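Local coordinates for succinyl-CoA:3-ketoacid coenzyme A transferase subunit B (Helicobacter pylori, PDB 3RRL), which catalyses, together with its partner subunit, the transfer of coenzyme A from succinyl-CoA to a 3-oxo acid, giving a 3-oxoacyl-CoA and succinate, at residues I88-G99 with D127-I138. Numbering follows the deposited sequence.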
# COMPACT_ATOMS: atom_id res chain seq x y z
N ILE B 88 5.83 -8.24 6.54
CA ILE B 88 5.63 -9.40 7.40
C ILE B 88 4.67 -10.42 6.79
O ILE B 88 4.99 -11.60 6.68
CB ILE B 88 5.13 -8.97 8.79
CG1 ILE B 88 6.28 -8.35 9.57
CG2 ILE B 88 4.56 -10.16 9.54
CD1 ILE B 88 5.85 -7.55 10.79
N ARG B 89 3.49 -9.95 6.38
CA ARG B 89 2.45 -10.84 5.88
C ARG B 89 2.87 -11.46 4.55
O ARG B 89 2.46 -12.58 4.22
CB ARG B 89 1.14 -10.07 5.68
CG ARG B 89 -0.07 -10.95 5.39
CD ARG B 89 -1.24 -10.13 4.85
NE ARG B 89 -1.62 -9.03 5.74
CZ ARG B 89 -1.27 -7.76 5.57
NH1 ARG B 89 -1.69 -6.85 6.44
NH2 ARG B 89 -0.52 -7.39 4.53
N GLY B 90 3.70 -10.73 3.81
CA GLY B 90 4.10 -11.16 2.48
C GLY B 90 5.21 -12.19 2.48
O GLY B 90 5.65 -12.62 1.41
N GLY B 91 5.67 -12.59 3.67
CA GLY B 91 6.64 -13.66 3.80
C GLY B 91 8.10 -13.27 3.65
O GLY B 91 8.95 -14.11 3.37
N HIS B 92 8.39 -11.98 3.85
CA HIS B 92 9.75 -11.48 3.64
C HIS B 92 10.68 -11.61 4.85
O HIS B 92 11.89 -11.54 4.71
CB HIS B 92 9.69 -10.05 3.11
CG HIS B 92 8.84 -9.90 1.88
ND1 HIS B 92 9.36 -9.97 0.61
CD2 HIS B 92 7.51 -9.71 1.74
CE1 HIS B 92 8.38 -9.83 -0.27
NE2 HIS B 92 7.25 -9.67 0.40
N ILE B 93 10.11 -11.81 6.03
CA ILE B 93 10.90 -11.97 7.25
C ILE B 93 11.32 -13.43 7.42
O ILE B 93 10.48 -14.32 7.43
CB ILE B 93 10.09 -11.53 8.50
CG1 ILE B 93 9.62 -10.09 8.36
CG2 ILE B 93 10.92 -11.72 9.78
CD1 ILE B 93 10.73 -9.09 8.30
N ASP B 94 12.62 -13.67 7.56
CA ASP B 94 13.13 -15.05 7.63
C ASP B 94 12.77 -15.71 8.95
O ASP B 94 12.51 -16.91 9.00
CB ASP B 94 14.65 -15.07 7.45
CG ASP B 94 15.09 -14.54 6.10
OD1 ASP B 94 14.60 -15.05 5.07
OD2 ASP B 94 15.91 -13.60 6.08
N LEU B 95 12.78 -14.94 10.02
CA LEU B 95 12.61 -15.51 11.34
C LEU B 95 11.83 -14.62 12.30
O LEU B 95 12.16 -13.45 12.48
CB LEU B 95 13.99 -15.81 11.91
CG LEU B 95 14.06 -16.51 13.25
CD1 LEU B 95 13.29 -17.81 13.15
CD2 LEU B 95 15.52 -16.76 13.57
N ALA B 96 10.81 -15.18 12.92
CA ALA B 96 10.11 -14.50 13.99
C ALA B 96 10.23 -15.35 15.24
O ALA B 96 9.89 -16.54 15.23
CB ALA B 96 8.66 -14.28 13.64
N ILE B 97 10.74 -14.75 16.31
CA ILE B 97 10.87 -15.43 17.58
C ILE B 97 9.86 -14.84 18.55
O ILE B 97 9.74 -13.61 18.66
CB ILE B 97 12.28 -15.29 18.15
CG1 ILE B 97 13.31 -15.77 17.12
CG2 ILE B 97 12.40 -16.10 19.44
CD1 ILE B 97 14.73 -15.74 17.61
N LEU B 98 9.12 -15.71 19.22
CA LEU B 98 8.00 -15.29 20.05
C LEU B 98 8.00 -16.02 21.38
O LEU B 98 8.51 -17.15 21.49
CB LEU B 98 6.67 -15.55 19.34
CG LEU B 98 6.31 -14.81 18.05
CD1 LEU B 98 6.60 -15.67 16.84
CD2 LEU B 98 4.84 -14.43 18.07
N GLY B 99 7.41 -15.39 22.39
CA GLY B 99 7.15 -16.06 23.65
C GLY B 99 5.80 -16.74 23.56
O GLY B 99 5.06 -16.51 22.61
N ASP B 127 -0.03 -11.65 12.97
CA ASP B 127 0.54 -11.45 11.64
C ASP B 127 1.87 -12.20 11.49
O ASP B 127 2.11 -12.87 10.48
CB ASP B 127 0.76 -9.96 11.36
CG ASP B 127 -0.54 -9.19 11.24
OD1 ASP B 127 -1.12 -9.20 10.14
OD2 ASP B 127 -0.96 -8.57 12.25
N LEU B 128 2.72 -12.08 12.51
CA LEU B 128 4.04 -12.68 12.48
C LEU B 128 4.04 -14.22 12.37
O LEU B 128 4.83 -14.78 11.59
CB LEU B 128 4.88 -12.20 13.66
CG LEU B 128 5.47 -10.80 13.49
CD1 LEU B 128 5.56 -10.07 14.82
CD2 LEU B 128 6.84 -10.83 12.80
N VAL B 129 3.17 -14.90 13.12
CA VAL B 129 3.10 -16.37 13.09
C VAL B 129 2.77 -16.97 11.72
O VAL B 129 3.21 -18.08 11.41
CB VAL B 129 2.10 -16.98 14.14
CG1 VAL B 129 2.57 -16.73 15.56
CG2 VAL B 129 0.68 -16.45 13.92
N HIS B 130 1.97 -16.26 10.93
CA HIS B 130 1.70 -16.69 9.56
C HIS B 130 2.76 -16.29 8.53
O HIS B 130 3.12 -17.08 7.66
CB HIS B 130 0.31 -16.24 9.11
CG HIS B 130 -0.80 -16.95 9.81
ND1 HIS B 130 -1.44 -16.44 10.91
CD2 HIS B 130 -1.38 -18.15 9.57
CE1 HIS B 130 -2.37 -17.28 11.32
NE2 HIS B 130 -2.35 -18.33 10.52
N GLY B 131 3.25 -15.05 8.63
CA GLY B 131 4.14 -14.50 7.62
C GLY B 131 5.59 -14.95 7.64
O GLY B 131 6.18 -15.19 6.59
N ALA B 132 6.17 -15.07 8.83
CA ALA B 132 7.60 -15.39 8.96
C ALA B 132 7.93 -16.72 8.28
O ALA B 132 7.17 -17.67 8.40
CB ALA B 132 7.99 -15.43 10.43
N LYS B 133 9.05 -16.78 7.55
CA LYS B 133 9.44 -18.05 6.91
C LYS B 133 9.64 -19.15 7.95
O LYS B 133 9.31 -20.32 7.71
CB LYS B 133 10.70 -17.88 6.06
CG LYS B 133 10.52 -16.95 4.86
CD LYS B 133 11.84 -16.77 4.11
CE LYS B 133 11.88 -15.42 3.40
NZ LYS B 133 13.26 -15.10 2.90
N LYS B 134 10.19 -18.78 9.10
CA LYS B 134 10.27 -19.71 10.22
C LYS B 134 9.78 -19.05 11.50
O LYS B 134 10.14 -17.92 11.81
CB LYS B 134 11.70 -20.23 10.40
CG LYS B 134 11.78 -21.31 11.45
CD LYS B 134 13.20 -21.81 11.64
CE LYS B 134 13.23 -22.93 12.69
NZ LYS B 134 14.61 -23.29 13.08
N VAL B 135 8.94 -19.77 12.23
CA VAL B 135 8.40 -19.29 13.48
C VAL B 135 8.96 -20.12 14.63
O VAL B 135 8.72 -21.32 14.69
CB VAL B 135 6.87 -19.38 13.50
CG1 VAL B 135 6.34 -19.06 14.88
CG2 VAL B 135 6.27 -18.43 12.45
N ILE B 136 9.71 -19.47 15.51
CA ILE B 136 10.25 -20.12 16.69
C ILE B 136 9.60 -19.56 17.96
O ILE B 136 9.58 -18.35 18.17
CB ILE B 136 11.77 -19.90 16.81
CG1 ILE B 136 12.48 -20.36 15.54
CG2 ILE B 136 12.33 -20.62 18.04
CD1 ILE B 136 13.97 -20.04 15.54
N VAL B 137 9.07 -20.44 18.81
CA VAL B 137 8.57 -20.04 20.11
C VAL B 137 9.57 -20.44 21.18
O VAL B 137 10.06 -21.57 21.20
CB VAL B 137 7.21 -20.69 20.43
CG1 VAL B 137 6.82 -20.41 21.89
CG2 VAL B 137 6.13 -20.19 19.49
N ILE B 138 9.89 -19.50 22.07
CA ILE B 138 10.78 -19.79 23.19
C ILE B 138 10.06 -19.46 24.49
O ILE B 138 9.50 -18.37 24.66
CB ILE B 138 12.12 -19.03 23.09
CG1 ILE B 138 11.93 -17.53 23.35
CG2 ILE B 138 12.78 -19.30 21.74
CD1 ILE B 138 13.25 -16.76 23.43
O HOH W 1 7.57 -12.52 6.75
O HOH W 2 -3.37 -8.76 8.18
O HOH W 3 13.16 -11.96 2.45
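K133 NZ meets D94 OD1 at 2.6 Å, a salt bridge made nearly along the C-O axis. The stretched K133 chain runs alongside the D94 side chain, its CE passing 3.2 Å from G91 O. A water ties K133 NZ to H92 O as well, while D94 OD2 accepts a hydrogen bond from the backbone N of Y18. At the backbone of the same lysine, K133 N gives a nearly straight bond (171°) to I93 O, and from there strands 95-98 and 134-138 run parallel, neighbours in the CoA transferase sheet, with A96 and L98 each bonding through both N and O. On one face, L95 CG, anti to the backbone N (chi1 -176°), carries CD1 to I136 CD1; I97 CG2 meets I138 CG2 at 4.0 Å. On the other face A96 CB presses on A132 CB at 3.5 Å and on L128 CD2, which also touches I88 CD1. L128 in turn packs on E43, the predicted active-site residue. Where the helices end, the first in a Schellman motif at G91, G131 CA sits 3.2 Å from I88 O, and one water accepts from I93 N and lies 2.7 Å from I88 O. Between the helices another water bridges R89 NE and D127 OD1, both side chains also bonded to neighbouring subunits. Two helix-to-strand units thus pack side by side, their turns joined by a salt bridge, backbone bonds and waters.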